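Local coordinates for replication protein A (Methanococcus maripaludis, PDB 3E0E), which probably binds single-stranded DNA during replication, the part described here being one OB-fold domain of the longer protein, at residues 66-72 with 90-96; 71-75 with 85-89. All blocks are in the same frame, centred on the assembly; numbering follows the deposited sequence.

In the fold
From the N terminus, strand 2-3 lies parallel to strand 12-29, which pairs antiparallel with strand 69-78, the common partner of both contacts. The chain passes along 66-72 and 71-75, turns back in a hairpin and returns through 85-89 and 90-96. Contact 2 closes the inner loop, with nine residues between its segments; contact 1 closes the outer one, with seventeen, so contact 2 nests inside contact 1. Glu71 and Val72 belong to both, and the two centres lie about 13 Å apart. One classic beta bulge in each contact, at Asp88-Asn89 and at Ile93-Glu94, bends the returning chain as it follows strand 69-78 within the curled sheet.

Contact 1 (66-72 with 90-96); sequences KGDIAEV and IGIIEKS
Segments 66-72 and 90-96 run antiparallel; strands 69-72 and 90-92 approach to 4.6 Å at 153°. At Gly67, phi/psi of 101/-23 would jam a CB against the preceding carbonyl, and Ser96 OG would clash with it too, so only glycine fits comfortably. Asp68, chi1 m, brings its carboxylate beside the returning backbone: Ser96 N donates to Asp68 OD1 at 2.6 Å. Ile69 N donates to Glu94 O (2.8 Å), while Ile69 O accepts from Ile93 N (2.7 Å) and Glu94 N (3.2 Å). Two residues facing one make this a classic beta bulge, shifting the register by one. Ala70 pairs with Ile92 without hydrogen bonds, CA to CA 4.4 Å; its CB, small enough for this buried place, meets Ile90 CG1 at 4.1 Å. Glu71 forms a second hydrogen-bonded pair, with Gly91: Glu71 N to Gly91 O is 2.8 Å, Gly91 N to Glu71 O 3.0 Å. On the face of Ala70, Val72 CG2 packs 4.1 Å from Ile90 CD1, both side chains chi1 t. Beyond the pair, strand 12-29 bonds the backbone of Ala70 and Val72 through Ala18 and Ile16, and Ile90 reaches Phe62, Val64 and Leu42 in the interior of the OB fold.

Contact 2 (71-75 with 85-89); sequences EVSGY and ISVDN
The bulge at Ser73 carries the densest bonding. Ser73 O accepts from Asp88 N (2.7 Å) and Asn89 N (3.1 Å), and Ser73 N donates to Asn89 O (2.9 Å): a classic beta bulge, with Asp88 at -97/-38 turning the returning chain. Further along, Tyr75 and Ser86 form an antiparallel hydrogen-bonded pair, Tyr75 N to Ser86 O 3.0 Å and Ser86 N to Tyr75 O 2.8 Å. A water accepts from Ser73 OG (2.7 Å) and donates to Asn89 OD1 (2.9 Å) and Glu71 O (3.3 Å); Thr15 also bonds Ser73 OG. Between the bonded pairs, Gly74 is nearly fully extended (-177/-169) with its CA 3.1 Å from Ser86 O, where a CB would clash. The axes of strands 71-75 and 85-87 cross at 114° between their N-to-C directions and come within 4.5 Å. Beneath, Val72 CG1 packs on Val87 CG2 (3.6 Å) and Ile85 CD1 (4.2 Å). Polar side chains at Ser73 and Asn89 with branched aliphatics at Val72, Ile85 and Val87 imply a hairpin with one solvated face and one face in the hydrophobic interior.

Contact 1 (66-72 with 90-96)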
loop_
_atom_site.group_PDB
_atom_site.type_symbol
_atom_site.label_atom_id
_atom_site.label_comp_id
_atom_site.label_asym_id
_atom_site.label_seq_id
_atom_site.Cartn_x
_atom_site.Cartn_y
_atom_site.Cartn_z
ATOM N N LYS A 66 -0.545 2.912 11.773
ATOM C CA LYS A 66 -0.003 1.578 11.976
ATOM C C LYS A 66 -1.071 0.776 12.702
ATOM O O LYS A 66 -1.696 1.266 13.641
ATOM C CB LYS A 66 1.270 1.633 12.821
ATOM C CG LYS A 66 1.778 0.265 13.262
ATOM C CD LYS A 66 3.062 0.386 14.066
ATOM C CE LYS A 66 3.483 -0.959 14.642
ATOM N NZ LYS A 66 3.636 -2.013 13.596
ATOM N N GLY A 67 -1.286 -0.455 12.256
ATOM C CA GLY A 67 -2.296 -1.289 12.878
ATOM C C GLY A 67 -3.584 -1.330 12.076
ATOM O O GLY A 67 -4.379 -2.268 12.214
ATOM N N ASP A 68 -3.807 -0.315 11.245
ATOM C CA ASP A 68 -5.010 -0.286 10.419
ATOM C C ASP A 68 -4.964 -1.432 9.423
ATOM O O ASP A 68 -3.889 -1.812 8.948
ATOM C CB ASP A 68 -5.119 1.013 9.606
ATOM C CG ASP A 68 -5.508 2.212 10.441
ATOM O OD1 ASP A 68 -6.003 2.030 11.573
ATOM O OD2 ASP A 68 -5.332 3.348 9.944
ATOM N N ILE A 69 -6.134 -1.978 9.114
ATOM C CA ILE A 69 -6.236 -3.036 8.122
ATOM C C ILE A 69 -6.855 -2.314 6.933
ATOM O O ILE A 69 -7.964 -1.784 7.014
ATOM C CB ILE A 69 -7.138 -4.186 8.595
ATOM C CG1 ILE A 69 -6.583 -4.757 9.902
ATOM C CG2 ILE A 69 -7.187 -5.274 7.528
ATOM C CD1 ILE A 69 -7.376 -5.896 10.476
ATOM N N ALA A 70 -6.121 -2.278 5.830
ATOM C CA ALA A 70 -6.589 -1.558 4.666
ATOM C C ALA A 70 -6.810 -2.391 3.421
ATOM O O ALA A 70 -6.183 -3.435 3.229
ATOM C CB ALA A 70 -5.608 -0.428 4.356
ATOM N N GLU A 71 -7.724 -1.910 2.584
ATOM C CA GLU A 71 -8.018 -2.537 1.306
ATOM C C GLU A 71 -7.193 -1.706 0.341
ATOM O O GLU A 71 -7.486 -0.534 0.111
ATOM C CB GLU A 71 -9.498 -2.411 0.961
ATOM C CG GLU A 71 -9.879 -3.201 -0.275
ATOM C CD GLU A 71 -11.370 -3.196 -0.534
ATOM O OE1 GLU A 71 -11.821 -3.963 -1.410
ATOM O OE2 GLU A 71 -12.089 -2.427 0.138
ATOM N N VAL A 72 -6.150 -2.314 -0.209
ATOM C CA VAL A 72 -5.250 -1.624 -1.118
ATOM C C VAL A 72 -5.331 -2.192 -2.524
ATOM O O VAL A 72 -5.052 -3.364 -2.732
ATOM C CB VAL A 72 -3.787 -1.754 -0.635
ATOM C CG1 VAL A 72 -2.870 -1.006 -1.569
ATOM C CG2 VAL A 72 -3.652 -1.228 0.788
ATOM N N ILE A 90 -7.089 3.207 -1.877
ATOM C CA ILE A 90 -6.936 2.655 -0.538
ATOM C C ILE A 90 -8.122 3.045 0.341
ATOM O O ILE A 90 -8.650 4.157 0.247
ATOM C CB ILE A 90 -5.605 3.123 0.121
ATOM C CG1 ILE A 90 -5.461 2.491 1.510
ATOM C CG2 ILE A 90 -5.547 4.648 0.182
ATOM C CD1 ILE A 90 -4.066 2.651 2.107
ATOM N N GLY A 91 -8.552 2.102 1.171
ATOM C CA GLY A 91 -9.659 2.343 2.077
ATOM C C GLY A 91 -9.377 1.584 3.350
ATOM O O GLY A 91 -8.654 0.593 3.329
ATOM N N ILE A 92 -9.935 2.036 4.464
ATOM C CA ILE A 92 -9.710 1.359 5.732
ATOM C C ILE A 92 -10.819 0.352 6.020
ATOM O O ILE A 92 -11.999 0.704 6.082
ATOM C CB ILE A 92 -9.640 2.376 6.889
ATOM C CG1 ILE A 92 -8.505 3.369 6.635
ATOM C CG2 ILE A 92 -9.430 1.653 8.208
ATOM C CD1 ILE A 92 -8.464 4.510 7.609
ATOM N N ILE A 93 -10.430 -0.905 6.190
ATOM C CA ILE A 93 -11.376 -1.968 6.489
ATOM C C ILE A 93 -11.683 -1.951 7.981
ATOM O O ILE A 93 -12.840 -1.893 8.395
ATOM C CB ILE A 93 -10.790 -3.346 6.127
ATOM C CG1 ILE A 93 -10.473 -3.398 4.630
ATOM C CG2 ILE A 93 -11.740 -4.450 6.564
ATOM C CD1 ILE A 93 -11.635 -3.080 3.730
ATOM N N GLU A 94 -10.626 -1.988 8.782
ATOM C CA GLU A 94 -10.751 -1.985 10.231
ATOM C C GLU A 94 -9.660 -1.101 10.818
ATOM O O GLU A 94 -8.474 -1.303 10.556
ATOM C CB GLU A 94 -10.622 -3.415 10.760
ATOM C CG GLU A 94 -10.718 -3.558 12.266
ATOM C CD GLU A 94 -10.715 -5.008 12.697
ATOM O OE1 GLU A 94 -11.767 -5.674 12.572
ATOM O OE2 GLU A 94 -9.655 -5.489 13.143
ATOM N N LYS A 95 -10.060 -0.113 11.607
ATOM C CA LYS A 95 -9.090 0.786 12.212
ATOM C C LYS A 95 -8.289 0.082 13.295
ATOM O O LYS A 95 -8.790 -0.817 13.972
ATOM C CB LYS A 95 -9.788 2.015 12.795
ATOM C CG LYS A 95 -10.299 2.984 11.742
ATOM C CD LYS A 95 -10.695 4.319 12.357
ATOM C CE LYS A 95 -11.944 4.201 13.215
ATOM N NZ LYS A 95 -13.146 3.874 12.401
ATOM N N SER A 96 -7.037 0.501 13.448
ATOM C CA SER A 96 -6.141 -0.079 14.439
ATOM C C SER A 96 -6.802 -0.205 15.804
ATOM O O SER A 96 -6.636 -1.208 16.496
ATOM C CB SER A 96 -4.883 0.778 14.569
ATOM O OG SER A 96 -4.086 0.339 15.654
#

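Contact 2 (71-75 with 85-89)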
loop_
_atom_site.group_PDB
_atom_site.type_symbol
_atom_site.label_atom_id
_atom_site.label_comp_id
_atom_site.label_asym_id
_atom_site.label_seq_id
_atom_site.Cartn_x
_atom_site.Cartn_y
_atom_site.Cartn_z
ATOM N N GLU A 71 -7.724 -1.910 2.584
ATOM C CA GLU A 71 -8.018 -2.537 1.306
ATOM C C GLU A 71 -7.193 -1.706 0.341
ATOM O O GLU A 71 -7.486 -0.534 0.111
ATOM C CB GLU A 71 -9.498 -2.411 0.961
ATOM C CG GLU A 71 -9.879 -3.201 -0.275
ATOM C CD GLU A 71 -11.370 -3.196 -0.534
ATOM O OE1 GLU A 71 -11.821 -3.963 -1.410
ATOM O OE2 GLU A 71 -12.089 -2.427 0.138
ATOM N N VAL A 72 -6.150 -2.314 -0.209
ATOM C CA VAL A 72 -5.250 -1.624 -1.118
ATOM C C VAL A 72 -5.331 -2.192 -2.524
ATOM O O VAL A 72 -5.052 -3.364 -2.732
ATOM C CB VAL A 72 -3.787 -1.754 -0.635
ATOM C CG1 VAL A 72 -2.870 -1.006 -1.569
ATOM C CG2 VAL A 72 -3.652 -1.228 0.788
ATOM N N SER A 73 -5.702 -1.353 -3.484
ATOM C CA SER A 73 -5.803 -1.778 -4.875
ATOM C C SER A 73 -4.701 -1.083 -5.654
ATOM O O SER A 73 -4.490 0.112 -5.493
ATOM C CB SER A 73 -7.162 -1.387 -5.453
ATOM O OG SER A 73 -8.214 -1.976 -4.712
ATOM N N GLY A 74 -3.994 -1.827 -6.494
ATOM C CA GLY A 74 -2.927 -1.206 -7.245
ATOM C C GLY A 74 -2.227 -2.122 -8.219
ATOM O O GLY A 74 -2.682 -3.235 -8.481
ATOM N N TYR A 75 -1.103 -1.637 -8.738
ATOM C CA TYR A 75 -0.298 -2.352 -9.717
ATOM C C TYR A 75 0.969 -2.859 -9.045
ATOM O O TYR A 75 1.661 -2.103 -8.368
ATOM C CB TYR A 75 0.069 -1.399 -10.853
ATOM C CG TYR A 75 0.732 -2.056 -12.034
ATOM C CD1 TYR A 75 -0.015 -2.773 -12.962
ATOM C CD2 TYR A 75 2.109 -1.953 -12.230
ATOM C CE1 TYR A 75 0.588 -3.368 -14.063
ATOM C CE2 TYR A 75 2.724 -2.546 -13.327
ATOM C CZ TYR A 75 1.955 -3.249 -14.239
ATOM O OH TYR A 75 2.553 -3.825 -15.335
ATOM N N ILE A 85 3.683 -2.536 -4.454
ATOM C CA ILE A 85 2.397 -2.264 -5.061
ATOM C C ILE A 85 2.184 -0.756 -5.132
ATOM O O ILE A 85 2.209 -0.063 -4.109
ATOM C CB ILE A 85 1.253 -2.953 -4.275
ATOM C CG1 ILE A 85 -0.093 -2.633 -4.929
ATOM C CG2 ILE A 85 1.285 -2.525 -2.808
ATOM C CD1 ILE A 85 -1.223 -3.533 -4.470
ATOM N N SER A 86 2.013 -0.252 -6.352
ATOM C CA SER A 86 1.772 1.168 -6.578
ATOM C C SER A 86 0.279 1.307 -6.348
ATOM O O SER A 86 -0.528 0.752 -7.091
ATOM C CB SER A 86 2.139 1.557 -8.009
ATOM O OG SER A 86 2.085 2.961 -8.175
ATOM N N VAL A 87 -0.081 2.039 -5.302
ATOM C CA VAL A 87 -1.476 2.191 -4.932
ATOM C C VAL A 87 -2.325 3.081 -5.818
ATOM O O VAL A 87 -1.983 4.244 -6.070
ATOM C CB VAL A 87 -1.600 2.692 -3.477
ATOM C CG1 VAL A 87 -3.055 2.689 -3.044
ATOM C CG2 VAL A 87 -0.775 1.808 -2.563
ATOM N N ASP A 88 -3.431 2.513 -6.293
ATOM C CA ASP A 88 -4.400 3.228 -7.124
ATOM C C ASP A 88 -5.516 3.712 -6.204
ATOM O O ASP A 88 -6.045 4.810 -6.365
ATOM C CB ASP A 88 -5.000 2.296 -8.181
ATOM C CG ASP A 88 -4.012 1.938 -9.272
ATOM O OD1 ASP A 88 -4.208 0.896 -9.926
ATOM O OD2 ASP A 88 -3.049 2.706 -9.480
ATOM N N ASN A 89 -5.866 2.880 -5.230
ATOM C CA ASN A 89 -6.924 3.218 -4.289
ATOM C C ASN A 89 -6.687 2.536 -2.951
ATOM O O ASN A 89 -6.133 1.437 -2.889
ATOM C CB ASN A 89 -8.284 2.785 -4.850
ATOM C CG ASN A 89 -9.434 3.164 -3.941
ATOM O OD1 ASN A 89 -10.026 2.312 -3.272
ATOM N ND2 ASN A 89 -9.752 4.451 -3.901
HETATM O O HOH W 1 -9.216 -0.438 -2.669
#